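Local coordinates for protein peptidoglycan-N-acetylmuramic acid deacetylase PdaA (Bacillus subtilis, PDB 1NY1) that deacetylates N-acetylmuramic acid residues of peptidoglycan, leading to muramic delta-lactam in the spore cortex, and is required for germination, at residues H96-H101 / K133-Y138. Numbering follows the deposited sequence.
Sequences HIIGNH and KQDNLY
Tyr-138 crosses the CG2 methyl of Ile-97 obliquely, ring atom CD2 of Tyr-138 lying 3.9 Å from CG2 of Ile-97. That branch stands anti to the backbone N of Ile-97 and also reaches the carboxylate of Asp-135. The tyrosine hydroxyl is hydrogen-bonded to Asp-227, and helix 226-234 packs on the ring. Asp-135 points at the strand, its CG anti to its own carbonyl carbon (chi1 -75°), and OD1 of Asp-135 takes the N-H of Ile-98, N to OD1 2.9 Å. The bond is nearly straight, 167° at the hydrogen, yet the donor sits well above the carboxylate plane. A water bridges the same OD1 to His-96 O. Further along, Asn-100 N gives its hydrogen to Tyr-138 O at 2.8 Å. Between the two direct bonds the segments part, and a water fills in, donating to Ile-98 O and Asn-136 O and accepting from Tyr-138 N. A side-chain carboxylate, a water and a main-chain carbonyl pair in turn with the outer edge of strand 97-100, whose other edge pairs with strand 73-76. The strand leads into the metal ligand His-101, within the parallel-stranded NodB homology fold of polysaccharide deacetylases.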
ATOM      1  N   HIS A  96      12.558   4.337  -1.997  1.00 13.86           N
ATOM      2  CA  HIS A  96      11.213   3.858  -1.700  1.00 11.14           C
ATOM      3  C   HIS A  96      11.254   2.441  -1.140  1.00 12.54           C
ATOM      4  O   HIS A  96      12.294   1.776  -1.174  1.00 10.93           O
ATOM      5  CB  HIS A  96      10.354   3.934  -2.960  1.00 11.00           C
ATOM      6  CG  HIS A  96      10.282   5.312  -3.537  1.00 11.24           C
ATOM      7  ND1 HIS A  96       9.665   6.358  -2.887  1.00 13.39           N
ATOM      8  CD2 HIS A  96      10.794   5.830  -4.679  1.00 12.01           C
ATOM      9  CE1 HIS A  96       9.798   7.461  -3.603  1.00 12.49           C
ATOM     10  NE2 HIS A  96      10.479   7.167  -4.695  1.00 13.25           N
ATOM     11  N   ILE A  97      10.122   2.000  -0.598  1.00  9.66           N
ATOM     12  CA  ILE A  97       9.991   0.670  -0.016  1.00 11.05           C
ATOM     13  C   ILE A  97       9.187  -0.217  -0.963  1.00 12.38           C
ATOM     14  O   ILE A  97       8.152   0.192  -1.485  1.00 12.27           O
ATOM     15  CB  ILE A  97       9.264   0.753   1.349  1.00  9.71           C
ATOM     16  CG1 ILE A  97      10.083   1.625   2.309  1.00 10.38           C
ATOM     17  CG2 ILE A  97       9.044  -0.642   1.932  1.00 10.55           C
ATOM     18  CD1 ILE A  97       9.307   2.096   3.534  1.00  9.31           C
ATOM     19  N   ILE A  98       9.683  -1.425  -1.197  1.00 10.65           N
ATOM     20  CA  ILE A  98       8.999  -2.366  -2.069  1.00 11.83           C
ATOM     21  C   ILE A  98       8.307  -3.399  -1.186  1.00 12.98           C
ATOM     22  O   ILE A  98       8.965  -4.171  -0.483  1.00 14.12           O
ATOM     23  CB  ILE A  98      10.002  -3.053  -3.022  1.00 11.58           C
ATOM     24  CG1 ILE A  98      10.635  -1.995  -3.926  1.00 12.05           C
ATOM     25  CG2 ILE A  98       9.301  -4.123  -3.862  1.00 12.79           C
ATOM     26  CD1 ILE A  98      11.731  -2.521  -4.834  1.00 12.60           C
ATOM     27  N   GLY A  99       6.976  -3.375  -1.203  1.00 12.18           N
ATOM     28  CA  GLY A  99       6.188  -4.302  -0.410  1.00 11.69           C
ATOM     29  C   GLY A  99       5.800  -5.494  -1.263  1.00 11.15           C
ATOM     30  O   GLY A  99       5.958  -5.464  -2.479  1.00 12.22           O
ATOM     31  N   ASN A 100       5.268  -6.534  -0.631  1.00 11.97           N
ATOM     32  CA  ASN A 100       4.893  -7.749  -1.342  1.00 13.15           C
ATOM     33  C   ASN A 100       3.394  -7.855  -1.625  1.00 11.96           C
ATOM     34  O   ASN A 100       2.578  -7.801  -0.703  1.00 11.67           O
ATOM     35  CB  ASN A 100       5.342  -8.961  -0.520  1.00 12.82           C
ATOM     36  CG  ASN A 100       5.538 -10.198  -1.367  1.00 15.26           C
ATOM     37  OD1 ASN A 100       4.702 -10.531  -2.203  1.00 14.03           O
ATOM     38  ND2 ASN A 100       6.644 -10.895  -1.144  1.00 13.63           N
ATOM     39  N   HIS A 101       3.034  -8.010  -2.898  1.00 12.75           N
ATOM     40  CA  HIS A 101       1.628  -8.149  -3.269  1.00 14.19           C
ATOM     41  C   HIS A 101       1.385  -9.554  -3.836  1.00 17.08           C
ATOM     42  O   HIS A 101       0.407  -9.792  -4.552  1.00 16.92           O
ATOM     43  CB  HIS A 101       1.237  -7.093  -4.307  1.00 16.03           C
ATOM     44  CG  HIS A 101      -0.206  -6.700  -4.251  1.00 17.99           C
ATOM     45  ND1 HIS A 101      -0.811  -5.933  -5.223  1.00 21.74           N
ATOM     46  CD2 HIS A 101      -1.163  -6.963  -3.330  1.00 19.69           C
ATOM     47  CE1 HIS A 101      -2.079  -5.742  -4.904  1.00 22.90           C
ATOM     48  NE2 HIS A 101      -2.318  -6.356  -3.759  1.00 22.50           N
ATOM     49  N   LYS A 133      18.905  -5.948  -2.947  1.00 19.85           N
ATOM     50  CA  LYS A 133      18.490  -5.531  -1.617  1.00 19.72           C
ATOM     51  C   LYS A 133      17.160  -6.158  -1.226  1.00 18.28           C
ATOM     52  O   LYS A 133      16.490  -6.788  -2.045  1.00 17.93           O
ATOM     53  CB  LYS A 133      18.377  -4.003  -1.563  1.00 22.77           C
ATOM     54  CG  LYS A 133      19.667  -3.289  -1.948  1.00 25.63           C
ATOM     55  CD  LYS A 133      19.505  -1.776  -1.936  1.00 28.15           C
ATOM     56  CE  LYS A 133      20.763  -1.073  -2.445  1.00 30.28           C
ATOM     57  NZ  LYS A 133      21.974  -1.368  -1.618  1.00 31.09           N
ATOM     58  N   GLN A 134      16.795  -6.002   0.039  1.00 17.51           N
ATOM     59  CA  GLN A 134      15.538  -6.529   0.530  1.00 16.76           C
ATOM     60  C   GLN A 134      15.026  -5.712   1.705  1.00 16.64           C
ATOM     61  O   GLN A 134      15.676  -5.599   2.745  1.00 16.84           O
ATOM     62  CB  GLN A 134      15.669  -8.001   0.930  1.00 16.74           C
ATOM     63  CG  GLN A 134      14.343  -8.585   1.390  1.00 17.17           C
ATOM     64  CD  GLN A 134      14.381 -10.081   1.634  1.00 18.45           C
ATOM     65  OE1 GLN A 134      13.389 -10.669   2.068  1.00 19.44           O
ATOM     66  NE2 GLN A 134      15.523 -10.704   1.358  1.00 14.98           N
ATOM     67  N   ASP A 135      13.846  -5.137   1.499  1.00 14.27           N
ATOM     68  CA  ASP A 135      13.157  -4.307   2.477  1.00 14.74           C
ATOM     69  C   ASP A 135      12.568  -5.130   3.597  1.00 14.55           C
ATOM     70  O   ASP A 135      12.533  -6.360   3.528  1.00 14.02           O
ATOM     71  CB  ASP A 135      11.999  -3.564   1.804  1.00 14.48           C
ATOM     72  CG  ASP A 135      12.458  -2.410   0.952  1.00 14.62           C
ATOM     73  OD1 ASP A 135      12.282  -2.468  -0.286  1.00 14.39           O
ATOM     74  OD2 ASP A 135      12.984  -1.437   1.529  1.00 17.83           O
ATOM     75  N   ASN A 136      12.088  -4.445   4.627  1.00 15.13           N
ATOM     76  CA  ASN A 136      11.430  -5.144   5.714  1.00 14.85           C
ATOM     77  C   ASN A 136      10.238  -5.807   5.034  1.00 15.40           C
ATOM     78  O   ASN A 136       9.760  -5.323   4.004  1.00 14.27           O
ATOM     79  CB  ASN A 136      10.961  -4.165   6.793  1.00 14.42           C
ATOM     80  CG  ASN A 136      12.117  -3.552   7.558  1.00 16.60           C
ATOM     81  OD1 ASN A 136      13.052  -4.253   7.958  1.00 15.84           O
ATOM     82  ND2 ASN A 136      12.059  -2.242   7.778  1.00 16.26           N
ATOM     83  N   LEU A 137       9.781  -6.912   5.611  1.00 14.01           N
ATOM     84  CA  LEU A 137       8.670  -7.701   5.080  1.00 16.10           C
ATOM     85  C   LEU A 137       7.282  -7.099   5.279  1.00 13.39           C
ATOM     86  O   LEU A 137       6.738  -7.138   6.380  1.00 13.52           O
ATOM     87  CB  LEU A 137       8.682  -9.097   5.717  1.00 16.14           C
ATOM     88  CG  LEU A 137       9.955  -9.937   5.576  1.00 20.89           C
ATOM     89  CD1 LEU A 137       9.763 -11.313   6.221  1.00 21.75           C
ATOM     90  CD2 LEU A 137      10.278 -10.080   4.117  1.00 22.30           C
ATOM     91  N   TYR A 138       6.711  -6.561   4.206  1.00 13.29           N
ATOM     92  CA  TYR A 138       5.375  -5.975   4.248  1.00 11.31           C
ATOM     93  C   TYR A 138       4.501  -6.683   3.240  1.00 11.67           C
ATOM     94  O   TYR A 138       4.940  -6.991   2.134  1.00 12.88           O
ATOM     95  CB  TYR A 138       5.422  -4.495   3.894  1.00 11.82           C
ATOM     96  CG  TYR A 138       6.149  -3.679   4.918  1.00  9.55           C
ATOM     97  CD1 TYR A 138       5.709  -3.650   6.241  1.00 11.47           C
ATOM     98  CD2 TYR A 138       7.294  -2.965   4.580  1.00 11.53           C
ATOM     99  CE1 TYR A 138       6.397  -2.930   7.206  1.00 11.67           C
ATOM    100  CE2 TYR A 138       7.987  -2.238   5.538  1.00 12.52           C
ATOM    101  CZ  TYR A 138       7.533  -2.228   6.850  1.00 13.77           C
ATOM    102  OH  TYR A 138       8.219  -1.526   7.811  1.00 14.13           O
TER
HETATM  103  O   HOH W   1      13.231  -0.578  -1.976  1.00 14.51           O
HETATM  104  O   HOH W   2      14.285   0.684   1.148  1.00 31.90           O
HETATM  105  O   HOH W   3       8.357  -5.768   1.646  1.00 14.00           O